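Local coordinates for MOG1 protein (Saccharomyces cerevisiae, PDB 1JHS) that binds the small GTPase Gsp1 (yeast Ran) and takes part in the Ran system for nuclear protein import and poly(A)+ mRNA export, at residues V59-T64 / F136-V141; S68-A73 / L130-Q135; E7-A12 / T33-V38. The protein carries 1 engineered substitution. All coordinates share one frame; numbering follows the deposited sequence.

Contact 1 (V59-T64 / F136-V141); sequences VDLLET and FDTDVV
V59-E63 and T138-V141 pair as neighbouring antiparallel strands in the middle of the seven-stranded antiparallel sheet of MOG1, close to where the second strand starts. D60 with V141 and L62 with D139 are the hydrogen-bonded pairs; L61 with V140 and E63 with T138 are the non-hydrogen-bonded pairs between and beyond them. V141 N reaches D60 O at 2.9 Å in an almost straight bond (172° at the hydrogen), and D139 N reaches L62 O at 2.7 Å. Past the last bridge T64 N still bonds to D137 O, a longer link at 3.3 Å that comes from above the carbonyl plane. On the side away from strand 56-63, D137 and T138 both face L133 of strand 124-133, a G1 beta bulge, and T138 OG1 ties back to F136 O.

On one face of the sheet the side chains of L62 and V141 cross obliquely, CD1 of L62 3.8 Å from CG2 of V141, with H77 and L81 of helix 70-83 lying against this side. On the other face V140 serves two neighbours with separate branches: CG1, anti to its backbone N (chi1 -179°), touches V59 CG1 at 4.0 Å, while CG2 lies alongside L61 CD2 at 3.9 Å.

D60 is held from outside the pair: OD1 hydrogen-bonds to T33 OG1 and OD2 to Q34 NE2. D139 is buried, and its two oxygens have several partners: OD1 makes a salt bridge with R132, OD2 accepts from H77 and from V65 N. So many donors would be expected to favour the charged form. The T64 and D139 side chains cross at about a right angle, CG2 of T64 packing against the carboxylate. Water 1 bridges the two side chains, hydrogen-bonded to T64 OG1 at 2.6 Å and donating to D139 OD1 at 2.8 Å.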
loop_
_atom_site.group_PDB
_atom_site.type_symbol
_atom_site.label_atom_id
_atom_site.label_comp_id
_atom_site.label_asym_id
_atom_site.label_seq_id
_atom_site.Cartn_x
_atom_site.Cartn_y
_atom_site.Cartn_z
ATOM N N VAL A 59 5.446 2.785 -3.766
ATOM C CA VAL A 59 5.469 1.741 -4.787
ATOM C C VAL A 59 6.926 1.344 -4.743
ATOM O O VAL A 59 7.809 2.215 -4.770
ATOM C CB VAL A 59 5.123 2.299 -6.191
ATOM C CG1 VAL A 59 5.243 1.195 -7.224
ATOM C CG2 VAL A 59 3.710 2.863 -6.198
ATOM N N ASP A 60 7.202 0.051 -4.667
ATOM C CA ASP A 60 8.589 -0.385 -4.570
ATOM C C ASP A 60 8.866 -1.530 -5.538
ATOM O O ASP A 60 8.133 -2.515 -5.559
ATOM C CB ASP A 60 8.874 -0.847 -3.153
ATOM C CG ASP A 60 10.334 -0.672 -2.763
ATOM O OD1 ASP A 60 11.185 -0.479 -3.667
ATOM O OD2 ASP A 60 10.621 -0.724 -1.544
ATOM N N LEU A 61 9.926 -1.390 -6.330
ATOM C CA LEU A 61 10.299 -2.425 -7.303
ATOM C C LEU A 61 11.307 -3.321 -6.609
ATOM O O LEU A 61 12.456 -2.916 -6.376
ATOM C CB LEU A 61 10.924 -1.776 -8.533
ATOM C CG LEU A 61 10.043 -0.729 -9.228
ATOM C CD1 LEU A 61 10.788 -0.168 -10.450
ATOM C CD2 LEU A 61 8.718 -1.361 -9.680
ATOM N N LEU A 62 10.878 -4.534 -6.268
ATOM C CA LEU A 62 11.730 -5.461 -5.545
ATOM C C LEU A 62 12.078 -6.707 -6.355
ATOM O O LEU A 62 11.438 -7.020 -7.344
ATOM C CB LEU A 62 11.022 -5.872 -4.246
ATOM C CG LEU A 62 10.616 -4.724 -3.293
ATOM C CD1 LEU A 62 9.864 -5.289 -2.075
ATOM C CD2 LEU A 62 11.875 -3.993 -2.836
ATOM N N GLU A 63 13.102 -7.427 -5.932
ATOM C CA GLU A 63 13.462 -8.655 -6.639
ATOM C C GLU A 63 12.373 -9.679 -6.342
ATOM O O GLU A 63 11.762 -9.653 -5.270
ATOM C CB GLU A 63 14.769 -9.204 -6.108
ATOM C CG GLU A 63 15.936 -8.291 -6.222
ATOM C CD GLU A 63 17.141 -8.929 -5.557
ATOM O OE1 GLU A 63 17.188 -10.191 -5.574
ATOM O OE2 GLU A 63 18.017 -8.194 -5.024
ATOM N N THR A 64 12.128 -10.585 -7.282
ATOM C CA THR A 64 11.121 -11.613 -7.075
ATOM C C THR A 64 11.514 -12.520 -5.904
ATOM O O THR A 64 12.659 -12.939 -5.806
ATOM C CB THR A 64 10.971 -12.532 -8.315
ATOM O OG1 THR A 64 10.609 -11.748 -9.461
ATOM C CG2 THR A 64 9.881 -13.584 -8.069
ATOM N N PHE A 136 10.329 -9.996 -15.686
ATOM C CA PHE A 136 11.451 -9.124 -15.346
ATOM C C PHE A 136 12.015 -9.391 -13.955
ATOM O O PHE A 136 12.731 -8.551 -13.407
ATOM C CB PHE A 136 11.025 -7.660 -15.437
ATOM C CG PHE A 136 10.414 -7.296 -16.758
ATOM C CD1 PHE A 136 9.086 -6.926 -16.835
ATOM C CD2 PHE A 136 11.163 -7.369 -17.931
ATOM C CE1 PHE A 136 8.489 -6.635 -18.060
ATOM C CE2 PHE A 136 10.574 -7.078 -19.175
ATOM C CZ PHE A 136 9.238 -6.712 -19.237
ATOM N N ASP A 137 11.671 -10.542 -13.395
ATOM C CA ASP A 137 12.141 -10.953 -12.079
ATOM C C ASP A 137 11.937 -9.818 -11.081
ATOM O O ASP A 137 12.820 -9.509 -10.280
ATOM C CB ASP A 137 13.620 -11.279 -12.143
ATOM C CG ASP A 137 13.935 -12.549 -11.452
ATOM O OD1 ASP A 137 13.561 -13.641 -11.986
ATOM O OD2 ASP A 137 14.530 -12.452 -10.355
ATOM N N THR A 138 10.777 -9.183 -11.165
ATOM C CA THR A 138 10.479 -8.086 -10.264
ATOM C C THR A 138 9.134 -8.299 -9.588
ATOM O O THR A 138 8.163 -8.643 -10.249
ATOM C CB THR A 138 10.447 -6.757 -11.035
ATOM O OG1 THR A 138 11.744 -6.502 -11.594
ATOM C CG2 THR A 138 10.045 -5.613 -10.124
ATOM N N ASP A 139 9.098 -8.113 -8.268
ATOM C CA ASP A 139 7.855 -8.196 -7.495
ATOM C C ASP A 139 7.565 -6.730 -7.122
ATOM O O ASP A 139 8.353 -6.107 -6.394
ATOM C CB ASP A 139 8.040 -9.009 -6.197
ATOM C CG ASP A 139 7.649 -10.477 -6.360
ATOM O OD1 ASP A 139 7.036 -10.810 -7.414
ATOM O OD2 ASP A 139 7.932 -11.290 -5.431
ATOM N N VAL A 140 6.493 -6.167 -7.684
ATOM C CA VAL A 140 6.120 -4.780 -7.360
ATOM C C VAL A 140 5.275 -4.802 -6.083
ATOM O O VAL A 140 4.248 -5.484 -6.046
ATOM C CB VAL A 140 5.272 -4.157 -8.456
ATOM C CG1 VAL A 140 4.929 -2.689 -8.084
ATOM C CG2 VAL A 140 6.022 -4.234 -9.791
ATOM N N VAL A 141 5.688 -4.050 -5.056
ATOM C CA VAL A 141 4.919 -4.005 -3.807
ATOM C C VAL A 141 4.398 -2.575 -3.596
ATOM O O VAL A 141 5.164 -1.623 -3.564
ATOM C CB VAL A 141 5.759 -4.469 -2.581
ATOM C CG1 VAL A 141 4.926 -4.384 -1.284
ATOM C CG2 VAL A 141 6.218 -5.928 -2.787
HETATM O O HOH W 1 8.027 -11.707 -9.890
#

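Contact 2 (S68-A73 / L130-Q135); sequences SDLKEA and LIRLTQ
L70 and A73, in the first turn of helix 70-83, pack on L130 and R132 of strand 124-133, an alpha/beta contact that lays the start of the helix on one face of the large sheet. D69 is the N-cap, its OD1 accepting from E72 N. The R132 chain bends at chi3 (76°), which swings NE away from the line of CB, CG and CD. A73 CB sits over the centre of the guanidinium face, 3.5 Å from CZ. L70 slides past the arginine in the opposite direction, and its CD1 touches R132 CD at 3.8 Å. The L130 branch CD2 fills in beside them, 3.7 Å from A73 CB.

At the polar end, R132 NE makes a salt bridge to D139 OD1, NH1 bonds to K67 O, and NH2 makes a weak bond to V65 O, so the arginine pins the residues leading into the helix. A leucine here would probably leave D139 without this salt-bridge mate, K67 O without this donor and A73 CB without the flat group beneath it. In the plane of the guanidinium, at its edge, water 2 accepts from R132 NH1 at 2.9 Å and donates to S68 O at 2.7 Å.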
loop_
_atom_site.group_PDB
_atom_site.type_symbol
_atom_site.label_atom_id
_atom_site.label_comp_id
_atom_site.label_asym_id
_atom_site.label_seq_id
_atom_site.Cartn_x
_atom_site.Cartn_y
_atom_site.Cartn_z
ATOM N N SER A 68 6.540 -19.675 -5.207
ATOM C CA SER A 68 5.654 -19.823 -6.375
ATOM C C SER A 68 4.215 -19.370 -6.191
ATOM O O SER A 68 3.616 -18.779 -7.106
ATOM C CB SER A 68 5.608 -21.286 -6.827
ATOM O OG SER A 68 6.837 -21.665 -7.408
ATOM N N ASP A 69 3.648 -19.697 -5.035
ATOM C CA ASP A 69 2.271 -19.363 -4.733
ATOM C C ASP A 69 2.120 -17.854 -4.549
ATOM O O ASP A 69 2.862 -17.230 -3.781
ATOM C CB ASP A 69 1.821 -20.092 -3.469
ATOM C CG ASP A 69 0.382 -19.803 -3.118
ATOM O OD1 ASP A 69 0.155 -19.158 -2.079
ATOM O OD2 ASP A 69 -0.530 -20.211 -3.883
ATOM N N LEU A 70 1.151 -17.284 -5.257
ATOM C CA LEU A 70 0.916 -15.854 -5.196
ATOM C C LEU A 70 0.684 -15.336 -3.776
ATOM O O LEU A 70 1.357 -14.399 -3.346
ATOM C CB LEU A 70 -0.282 -15.482 -6.092
ATOM C CG LEU A 70 -0.772 -14.030 -6.037
ATOM C CD1 LEU A 70 0.316 -13.070 -6.569
ATOM C CD2 LEU A 70 -2.040 -13.914 -6.873
ATOM N N LYS A 71 -0.276 -15.922 -3.054
ATOM C CA LYS A 71 -0.566 -15.467 -1.687
ATOM C C LYS A 71 0.647 -15.617 -0.757
ATOM O O LYS A 71 0.894 -14.779 0.110
ATOM C CB LYS A 71 -1.759 -16.234 -1.095
ATOM C CG LYS A 71 -1.989 -15.901 0.380
ATOM C CD LYS A 71 -3.339 -16.324 0.888
ATOM C CE LYS A 71 -3.534 -15.902 2.343
ATOM N NZ LYS A 71 -4.841 -16.429 2.863
ATOM N N GLU A 72 1.395 -16.704 -0.914
ATOM C CA GLU A 72 2.578 -16.912 -0.094
ATOM C C GLU A 72 3.623 -15.833 -0.373
ATOM O O GLU A 72 4.273 -15.336 0.557
ATOM C CB GLU A 72 3.171 -18.303 -0.352
ATOM C CG GLU A 72 2.700 -19.349 0.621
ATOM C CD GLU A 72 3.218 -20.742 0.262
ATOM O OE1 GLU A 72 4.375 -20.862 -0.213
ATOM O OE2 GLU A 72 2.450 -21.714 0.463
ATOM N N ALA A 73 3.779 -15.455 -1.641
ATOM C CA ALA A 73 4.735 -14.403 -2.001
ATOM C C ALA A 73 4.272 -13.080 -1.362
ATOM O O ALA A 73 5.076 -12.292 -0.857
ATOM C CB ALA A 73 4.815 -14.251 -3.524
ATOM N N LEU A 130 0.600 -6.830 -4.258
ATOM C CA LEU A 130 1.749 -7.439 -4.912
ATOM C C LEU A 130 1.371 -7.602 -6.372
ATOM O O LEU A 130 0.278 -8.076 -6.670
ATOM C CB LEU A 130 2.033 -8.818 -4.319
ATOM C CG LEU A 130 3.020 -9.684 -5.116
ATOM C CD1 LEU A 130 4.424 -8.996 -5.237
ATOM C CD2 LEU A 130 3.143 -11.043 -4.403
ATOM N N ILE A 131 2.257 -7.177 -7.272
ATOM C CA ILE A 131 2.060 -7.329 -8.710
ATOM C C ILE A 131 3.351 -8.021 -9.153
ATOM O O ILE A 131 4.421 -7.416 -9.118
ATOM C CB ILE A 131 1.942 -5.964 -9.426
ATOM C CG1 ILE A 131 0.679 -5.242 -8.945
ATOM C CG2 ILE A 131 1.854 -6.189 -10.934
ATOM C CD1 ILE A 131 0.556 -3.760 -9.371
ATOM N N ARG A 132 3.246 -9.282 -9.552
ATOM C CA ARG A 132 4.438 -10.029 -9.953
ATOM C C ARG A 132 4.780 -9.839 -11.427
ATOM O O ARG A 132 4.004 -10.243 -12.295
ATOM C CB ARG A 132 4.215 -11.520 -9.661
ATOM C CG ARG A 132 3.577 -11.794 -8.272
ATOM C CD ARG A 132 3.926 -13.198 -7.769
ATOM N NE ARG A 132 5.303 -13.241 -7.279
ATOM C CZ ARG A 132 5.933 -14.351 -6.890
ATOM N NH1 ARG A 132 5.319 -15.529 -6.944
ATOM N NH2 ARG A 132 7.166 -14.270 -6.393
ATOM N N LEU A 133 5.917 -9.203 -11.709
ATOM C CA LEU A 133 6.370 -9.028 -13.088
ATOM C C LEU A 133 7.430 -10.115 -13.314
ATOM O O LEU A 133 8.637 -9.850 -13.385
ATOM C CB LEU A 133 6.966 -7.641 -13.284
ATOM C CG LEU A 133 5.964 -6.502 -13.034
ATOM C CD1 LEU A 133 6.666 -5.170 -13.313
ATOM C CD2 LEU A 133 4.734 -6.650 -13.953
ATOM N N THR A 134 6.935 -11.352 -13.384
ATOM C CA THR A 134 7.748 -12.552 -13.543
ATOM C C THR A 134 8.751 -12.462 -14.692
ATOM O O THR A 134 9.907 -12.885 -14.555
ATOM C CB THR A 134 6.811 -13.755 -13.724
ATOM O OG1 THR A 134 5.853 -13.749 -12.647
ATOM C CG2 THR A 134 7.587 -15.046 -13.713
ATOM N N GLN A 135 8.308 -11.858 -15.780
ATOM C CA GLN A 135 9.099 -11.652 -16.996
ATOM C C GLN A 135 10.360 -10.810 -16.739
ATOM O O GLN A 135 11.337 -10.889 -17.490
ATOM C CB GLN A 135 8.214 -10.933 -18.025
ATOM C CG GLN A 135 8.868 -10.675 -19.343
ATOM C CD GLN A 135 7.935 -10.070 -20.393
ATOM O OE1 GLN A 135 8.260 -10.075 -21.592
ATOM N NE2 GLN A 135 6.792 -9.527 -19.958
HETATM O O HOH W 2 2.682 -16.350 -7.858
#

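Contact 3 (E7-A12 / T33-V38); sequences ELYGGA and TQAVYV. Engineered in segment 33-38: A35 (natural residue Glu).
Y9 and T33 make the one hydrogen bond of this contact, and L8 packs on A35 and Y37 alongside it. The Y9 hydroxyl donates to T33 O at 2.8 Å; the carbonyl oxygen lies at the edge of the ring, near its plane, while the hydroxyl stands above the carbonyl plane, 40° out of it. The first torsion of Y9 (chi1 -53°) sets CG beside the backbone N, and from there the ring extends to T33. V59 O, on the next strand, is a weak second partner for the same hydroxyl.

Both L8 methyls, CD1 and CD2, lie 4.0 Å from A35 CB. CD2 also comes to the rim of the Y37 ring, near the ring plane, 3.7 Å from CE1 and 3.5 Å from OH, the L8 and Y37 side chains crossing at a slant. A35 is an engineered residue, Glu in the natural protein; its CB is directed from CA toward segment 7-12 and also lies 4.2 Å from Y9 CZ. No backbone-to-backbone hydrogen bond crosses; apart from the carbonyl T33 O, side chains do the joining. Just after L8 the chain turns: G11 N bonds to L8 O, with Y9, G10 and G11 all at positive phi.

In the fold, strand 4-8 is an outer strand of the small three-stranded sheet, whereas strand 34-39 lies between strands 21-23 and 56-63 of the large one, so this contact joins the two sheets. L8 also rests on T15 of strand 13-17 and V59 of strand 56-63, Y37 on V17 and D23, and Y9 on L61 and L186.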
loop_
_atom_site.group_PDB
_atom_site.type_symbol
_atom_site.label_atom_id
_atom_site.label_comp_id
_atom_site.label_asym_id
_atom_site.label_seq_id
_atom_site.Cartn_x
_atom_site.Cartn_y
_atom_site.Cartn_z
ATOM N N GLU A 7 2.614 9.326 -13.680
ATOM C CA GLU A 7 3.743 8.658 -14.301
ATOM C C GLU A 7 4.776 8.370 -13.229
ATOM O O GLU A 7 5.132 9.255 -12.447
ATOM C CB GLU A 7 4.389 9.540 -15.361
ATOM C CG GLU A 7 3.604 9.622 -16.640
ATOM C CD GLU A 7 4.407 10.270 -17.754
ATOM O OE1 GLU A 7 5.552 10.740 -17.509
ATOM O OE2 GLU A 7 3.896 10.303 -18.878
ATOM N N LEU A 8 5.251 7.129 -13.185
ATOM C CA LEU A 8 6.251 6.758 -12.204
ATOM C C LEU A 8 7.562 6.404 -12.901
ATOM O O LEU A 8 7.573 6.052 -14.075
ATOM C CB LEU A 8 5.797 5.530 -11.403
ATOM C CG LEU A 8 4.428 5.542 -10.727
ATOM C CD1 LEU A 8 4.348 4.309 -9.829
ATOM C CD2 LEU A 8 4.241 6.792 -9.897
ATOM N N TYR A 9 8.656 6.484 -12.153
ATOM C CA TYR A 9 9.961 6.116 -12.683
ATOM C C TYR A 9 10.260 6.741 -14.058
ATOM O O TYR A 9 10.562 6.037 -15.041
ATOM C CB TYR A 9 10.051 4.587 -12.761
ATOM C CG TYR A 9 9.727 3.899 -11.447
ATOM C CD1 TYR A 9 8.495 3.263 -11.247
ATOM C CD2 TYR A 9 10.631 3.923 -10.377
ATOM C CE1 TYR A 9 8.173 2.676 -10.022
ATOM C CE2 TYR A 9 10.324 3.337 -9.156
ATOM C CZ TYR A 9 9.089 2.710 -8.975
ATOM O OH TYR A 9 8.792 2.123 -7.752
ATOM N N GLY A 10 10.176 8.062 -14.125
ATOM C CA GLY A 10 10.460 8.737 -15.381
ATOM C C GLY A 10 9.451 8.524 -16.491
ATOM O O GLY A 10 9.667 8.983 -17.619
ATOM N N GLY A 11 8.350 7.836 -16.193
ATOM C CA GLY A 11 7.334 7.593 -17.203
ATOM C C GLY A 11 7.307 6.157 -17.689
ATOM O O GLY A 11 6.552 5.818 -18.600
ATOM N N ALA A 12 8.121 5.303 -17.082
ATOM C CA ALA A 12 8.171 3.902 -17.476
ATOM C C ALA A 12 6.943 3.129 -16.974
ATOM O O ALA A 12 6.599 2.081 -17.511
ATOM C CB ALA A 12 9.433 3.262 -16.923
ATOM N N THR A 33 14.467 2.567 -6.098
ATOM C CA THR A 33 13.443 1.591 -6.478
ATOM C C THR A 33 12.022 2.035 -6.112
ATOM O O THR A 33 11.053 1.322 -6.394
ATOM C CB THR A 33 13.705 0.241 -5.775
ATOM O OG1 THR A 33 13.744 0.455 -4.355
ATOM C CG2 THR A 33 15.048 -0.365 -6.235
ATOM N N GLN A 34 11.896 3.222 -5.521
ATOM C CA GLN A 34 10.580 3.693 -5.054
ATOM C C GLN A 34 9.936 4.914 -5.662
ATOM O O GLN A 34 10.613 5.813 -6.189
ATOM C CB GLN A 34 10.635 3.976 -3.543
ATOM C CG GLN A 34 10.929 2.784 -2.660
ATOM C CD GLN A 34 10.919 3.132 -1.173
ATOM O OE1 GLN A 34 10.863 4.306 -0.790
ATOM N NE2 GLN A 34 10.982 2.105 -0.329
ATOM N N ALA A 35 8.601 4.929 -5.574
ATOM C CA ALA A 35 7.796 6.077 -5.957
ATOM C C ALA A 35 7.037 6.345 -4.625
ATOM O O ALA A 35 6.524 5.411 -4.007
ATOM C CB ALA A 35 6.830 5.716 -7.095
ATOM N N VAL A 36 7.024 7.590 -4.157
ATOM C CA VAL A 36 6.392 7.932 -2.869
ATOM C C VAL A 36 5.429 9.099 -3.018
ATOM O O VAL A 36 5.820 10.161 -3.522
ATOM C CB VAL A 36 7.475 8.347 -1.828
ATOM C CG1 VAL A 36 6.830 8.705 -0.485
ATOM C CG2 VAL A 36 8.512 7.195 -1.671
ATOM N N TYR A 37 4.185 8.909 -2.578
ATOM C CA TYR A 37 3.182 9.984 -2.626
ATOM C C TYR A 37 2.635 10.203 -1.222
ATOM O O TYR A 37 2.418 9.224 -0.486
ATOM C CB TYR A 37 2.017 9.604 -3.548
ATOM C CG TYR A 37 2.375 9.706 -5.000
ATOM C CD1 TYR A 37 3.140 8.717 -5.615
ATOM C CD2 TYR A 37 2.044 10.849 -5.737
ATOM C CE1 TYR A 37 3.584 8.866 -6.930
ATOM C CE2 TYR A 37 2.486 11.012 -7.059
ATOM C CZ TYR A 37 3.259 10.009 -7.637
ATOM O OH TYR A 37 3.724 10.147 -8.927
ATOM N N VAL A 38 2.433 11.457 -0.827
ATOM C CA VAL A 38 1.850 11.710 0.507
ATOM C C VAL A 38 0.627 12.614 0.385
ATOM O O VAL A 38 0.554 13.492 -0.503
ATOM C CB VAL A 38 2.826 12.394 1.514
ATOM C CG1 VAL A 38 3.976 11.449 1.879
ATOM C CG2 VAL A 38 3.331 13.724 0.941
#

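Overall arrangement
All three contacts reach the same seven-stranded sheet, whose strands 34-39, 56-63, 138-147 and 124-133 lie side by side in that order. Contact 1 is the middle one, its centre about 9 Å from that of contact 2 and about 13 Å from that of contact 3. Toward contact 2 the strands are joined by probable hydrogen bonds from V140 N to I131 O (2.8 Å) and from L133 N to T138 O (2.7 Å); toward contact 3, by V59 N to A35 O (2.8 Å). Contacts 2 and 3 do not touch: their nearest atoms are about 8 Å apart. Along the chain, contact 3 closes first, and contact 2 is nested inside the loop closed by contact 1.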